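Local structure of 2-dehydro-3-deoxyphosphogluconate aldolase (Vibrio fischeri, 3NZR) at residues 47-52 with 83-88. The protein belongs to the KDGP aldolase family, whose members adopt folds of the TIM-barrel type. Sequence-based numbering, arbitrary orientation.
Sequences PDVDTA and SLISQH
D48 OD1, beside the contact residue V49, takes two hydrogen bonds from T51 at the start of helix 49-61. T51 OG1 donates to D48 OD1 over 2.6 Å, meeting the carboxylate on its syn side and 27° out of its plane. T51 N reaches D48 OD1 at 3.0 Å and nearly along the C-O bond direction; its N-H...O angle of 158° is fairly straight. D48 sits at the N-cap, and the bond from T51 N is the capping bond; T51 OG1 adds a second grip. The carbonyl O of D48 also accepts from A52 N, beginning the helical turn.

The turn so fixed presents V49 and A52 to helix 79-89. The CA atoms nearest each other across the segments are V49 CA and I85 CA, 5.6 Å apart. V49 divides its branches between partners: CG2 meets L84 CB at 4.0 Å, with the two side chains crossing at about a right angle. V49 CG1, anti to the backbone N (chi1 164°), lies 4.2 Å from I85 CG1. The same V49 methyl reaches the edge of the H88 ring near its plane, 4.3 Å from ND1. One turn on from V49, A52 CB meets the terminal methyl I85 CD1 at 3.6 Å, the tightest of the apolar contacts.

These helices follow strands 37-42 and 67-70, which are neighbours in the parallel sheet, so the contact joins successive outer helices of the barrel-type fold. I85 also touches M56, extending the helix-helix face along 49-61, and V69 on strand 67-70, tying it to the sheet, while L84 leans on L107 of helix 101-108.

No hydrogen bond links the segments. D50 OD1 and H88 ND1 remain 5.0 Å apart, too far for a salt bridge; any attraction would depend on whether H88 is protonated and is probably modest. Cohesion here rests on apolar packing, while the two D48 OD1 bonds stay within segment 47-52.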
ATOM      1  N   PRO A  47     -10.853  -9.407  21.578  1.00 40.27           N
ATOM      2  CA  PRO A  47     -11.836  -8.338  21.520  1.00 41.36           C
ATOM      3  C   PRO A  47     -11.329  -6.965  21.153  1.00 41.58           C
ATOM      4  O   PRO A  47     -12.068  -6.166  20.633  1.00 40.65           O
ATOM      5  CB  PRO A  47     -12.304  -8.275  22.959  1.00 43.50           C
ATOM      6  CG  PRO A  47     -11.243  -8.727  23.685  1.00 42.94           C
ATOM      7  CD  PRO A  47     -10.552  -9.745  22.955  1.00 41.61           C
ATOM      8  N   ASP A  48     -10.086  -6.681  21.466  1.00 41.12           N
ATOM      9  CA  ASP A  48      -9.495  -5.411  21.114  1.00 40.39           C
ATOM     10  C   ASP A  48      -7.976  -5.475  21.046  1.00 38.44           C
ATOM     11  O   ASP A  48      -7.402  -6.463  21.420  1.00 37.37           O
ATOM     12  CB  ASP A  48      -9.960  -4.297  22.043  1.00 40.90           C
ATOM     13  CG  ASP A  48      -9.684  -4.569  23.469  1.00 43.57           C
ATOM     14  OD1 ASP A  48      -8.721  -5.200  23.797  1.00 45.38           O
ATOM     15  OD2 ASP A  48     -10.452  -4.131  24.306  1.00 50.65           O
ATOM     16  N   VAL A  49      -7.356  -4.385  20.621  1.00 37.75           N
ATOM     17  CA  VAL A  49      -5.916  -4.331  20.396  1.00 36.73           C
ATOM     18  C   VAL A  49      -5.168  -4.616  21.691  1.00 38.84           C
ATOM     19  O   VAL A  49      -4.237  -5.400  21.680  1.00 37.50           O
ATOM     20  CB  VAL A  49      -5.468  -2.966  19.830  1.00 36.68           C
ATOM     21  CG1 VAL A  49      -3.980  -2.757  19.945  1.00 34.99           C
ATOM     22  CG2 VAL A  49      -5.945  -2.830  18.401  1.00 34.13           C
ATOM     23  N   ASP A  50      -5.577  -3.980  22.787  1.00 40.07           N
ATOM     24  CA  ASP A  50      -4.814  -4.071  24.019  1.00 42.61           C
ATOM     25  C   ASP A  50      -4.847  -5.459  24.637  1.00 40.82           C
ATOM     26  O   ASP A  50      -3.854  -5.935  25.146  1.00 40.98           O
ATOM     27  CB  ASP A  50      -5.346  -3.040  25.027  1.00 44.81           C
ATOM     28  CG  ASP A  50      -5.082  -1.592  24.574  1.00 51.00           C
ATOM     29  OD1 ASP A  50      -4.112  -1.350  23.774  1.00 53.65           O
ATOM     30  OD2 ASP A  50      -5.843  -0.692  25.028  1.00 57.37           O
ATOM     31  N   THR A  51      -6.002  -6.088  24.573  1.00 40.21           N
ATOM     32  CA  THR A  51      -6.182  -7.460  25.032  1.00 40.88           C
ATOM     33  C   THR A  51      -5.314  -8.438  24.235  1.00 39.11           C
ATOM     34  O   THR A  51      -4.678  -9.324  24.796  1.00 38.72           O
ATOM     35  CB  THR A  51      -7.690  -7.817  24.937  1.00 42.20           C
ATOM     36  OG1 THR A  51      -8.446  -6.866  25.739  1.00 45.54           O
ATOM     37  CG2 THR A  51      -8.000  -9.255  25.423  1.00 44.83           C
ATOM     38  N   ALA A  52      -5.259  -8.252  22.917  1.00 36.33           N
ATOM     39  CA  ALA A  52      -4.369  -9.084  22.053  1.00 34.65           C
ATOM     40  C   ALA A  52      -2.860  -8.777  22.346  1.00 33.66           C
ATOM     41  O   ALA A  52      -2.033  -9.664  22.443  1.00 31.78           O
ATOM     42  CB  ALA A  52      -4.699  -8.829  20.612  1.00 33.96           C
ATOM     43  N   SER A  83      -2.087  -4.391  12.156  1.00 12.93           N
ATOM     44  CA  SER A  83      -1.110  -3.419  12.086  1.00 13.95           C
ATOM     45  C   SER A  83      -0.953  -2.773  13.438  1.00 15.68           C
ATOM     46  O   SER A  83       0.197  -2.605  13.873  1.00 16.46           O
ATOM     47  CB  SER A  83      -1.508  -2.314  11.086  1.00 16.45           C
ATOM     48  OG  SER A  83      -1.483  -2.743   9.709  1.00 16.01           O
ATOM     49  N   LEU A  84      -2.049  -2.402  14.103  1.00 16.68           N
ATOM     50  CA  LEU A  84      -1.962  -1.701  15.405  1.00 17.68           C
ATOM     51  C   LEU A  84      -1.403  -2.657  16.473  1.00 18.97           C
ATOM     52  O   LEU A  84      -0.588  -2.291  17.288  1.00 21.79           O
ATOM     53  CB  LEU A  84      -3.338  -1.257  15.869  1.00 19.41           C
ATOM     54  CG  LEU A  84      -3.934  -0.165  15.003  1.00 24.73           C
ATOM     55  CD1 LEU A  84      -5.380   0.091  15.419  1.00 31.51           C
ATOM     56  CD2 LEU A  84      -3.131   1.101  15.194  1.00 30.44           C
ATOM     57  N   ILE A  85      -1.846  -3.901  16.472  1.00 19.08           N
ATOM     58  CA  ILE A  85      -1.215  -4.920  17.373  1.00 19.75           C
ATOM     59  C   ILE A  85       0.296  -5.070  17.164  1.00 19.35           C
ATOM     60  O   ILE A  85       1.087  -5.093  18.135  1.00 22.89           O
ATOM     61  CB  ILE A  85      -1.889  -6.286  17.163  1.00 21.09           C
ATOM     62  CG1 ILE A  85      -3.324  -6.263  17.707  1.00 25.64           C
ATOM     63  CG2 ILE A  85      -1.101  -7.444  17.852  1.00 21.44           C
ATOM     64  CD1 ILE A  85      -4.118  -7.489  17.289  1.00 22.71           C
ATOM     65  N   SER A  86       0.726  -5.228  15.921  1.00 21.15           N
ATOM     66  CA  SER A  86       2.119  -5.438  15.616  1.00 19.35           C
ATOM     67  C   SER A  86       2.983  -4.241  16.015  1.00 20.89           C
ATOM     68  O   SER A  86       4.122  -4.376  16.435  1.00 21.74           O
ATOM     69  CB  SER A  86       2.303  -5.787  14.125  1.00 17.97           C
ATOM     70  OG  SER A  86       1.528  -6.957  13.765  1.00 17.12           O
ATOM     71  N   GLN A  87       2.454  -3.032  15.854  1.00 24.39           N
ATOM     72  CA  GLN A  87       3.122  -1.846  16.315  1.00 26.45           C
ATOM     73  C   GLN A  87       3.609  -2.059  17.754  1.00 28.80           C
ATOM     74  O   GLN A  87       4.772  -1.778  18.028  1.00 31.42           O
ATOM     75  CB  GLN A  87       2.208  -0.635  16.242  1.00 26.91           C
ATOM     76  CG  GLN A  87       2.853   0.686  16.729  1.00 31.18           C
ATOM     77  CD  GLN A  87       2.028   1.891  16.359  1.00 33.76           C
ATOM     78  OE1 GLN A  87       0.813   1.834  16.361  1.00 35.54           O
ATOM     79  NE2 GLN A  87       2.685   2.988  16.026  1.00 38.43           N
ATOM     80  N   HIS A  88       2.745  -2.538  18.639  1.00 29.77           N
ATOM     81  CA  HIS A  88       3.096  -2.695  20.072  1.00 33.16           C
ATOM     82  C   HIS A  88       3.764  -4.006  20.380  1.00 32.01           C
ATOM     83  O   HIS A  88       4.630  -4.057  21.221  1.00 33.26           O
ATOM     84  CB  HIS A  88       1.868  -2.544  20.933  1.00 34.52           C
ATOM     85  CG  HIS A  88       1.236  -1.217  20.793  1.00 41.65           C
ATOM     86  ND1 HIS A  88      -0.130  -1.044  20.746  1.00 48.26           N
ATOM     87  CD2 HIS A  88       1.785   0.018  20.671  1.00 48.19           C
ATOM     88  CE1 HIS A  88      -0.393   0.252  20.623  1.00 52.05           C
ATOM     89  NE2 HIS A  88       0.751   0.916  20.572  1.00 49.18           N
TER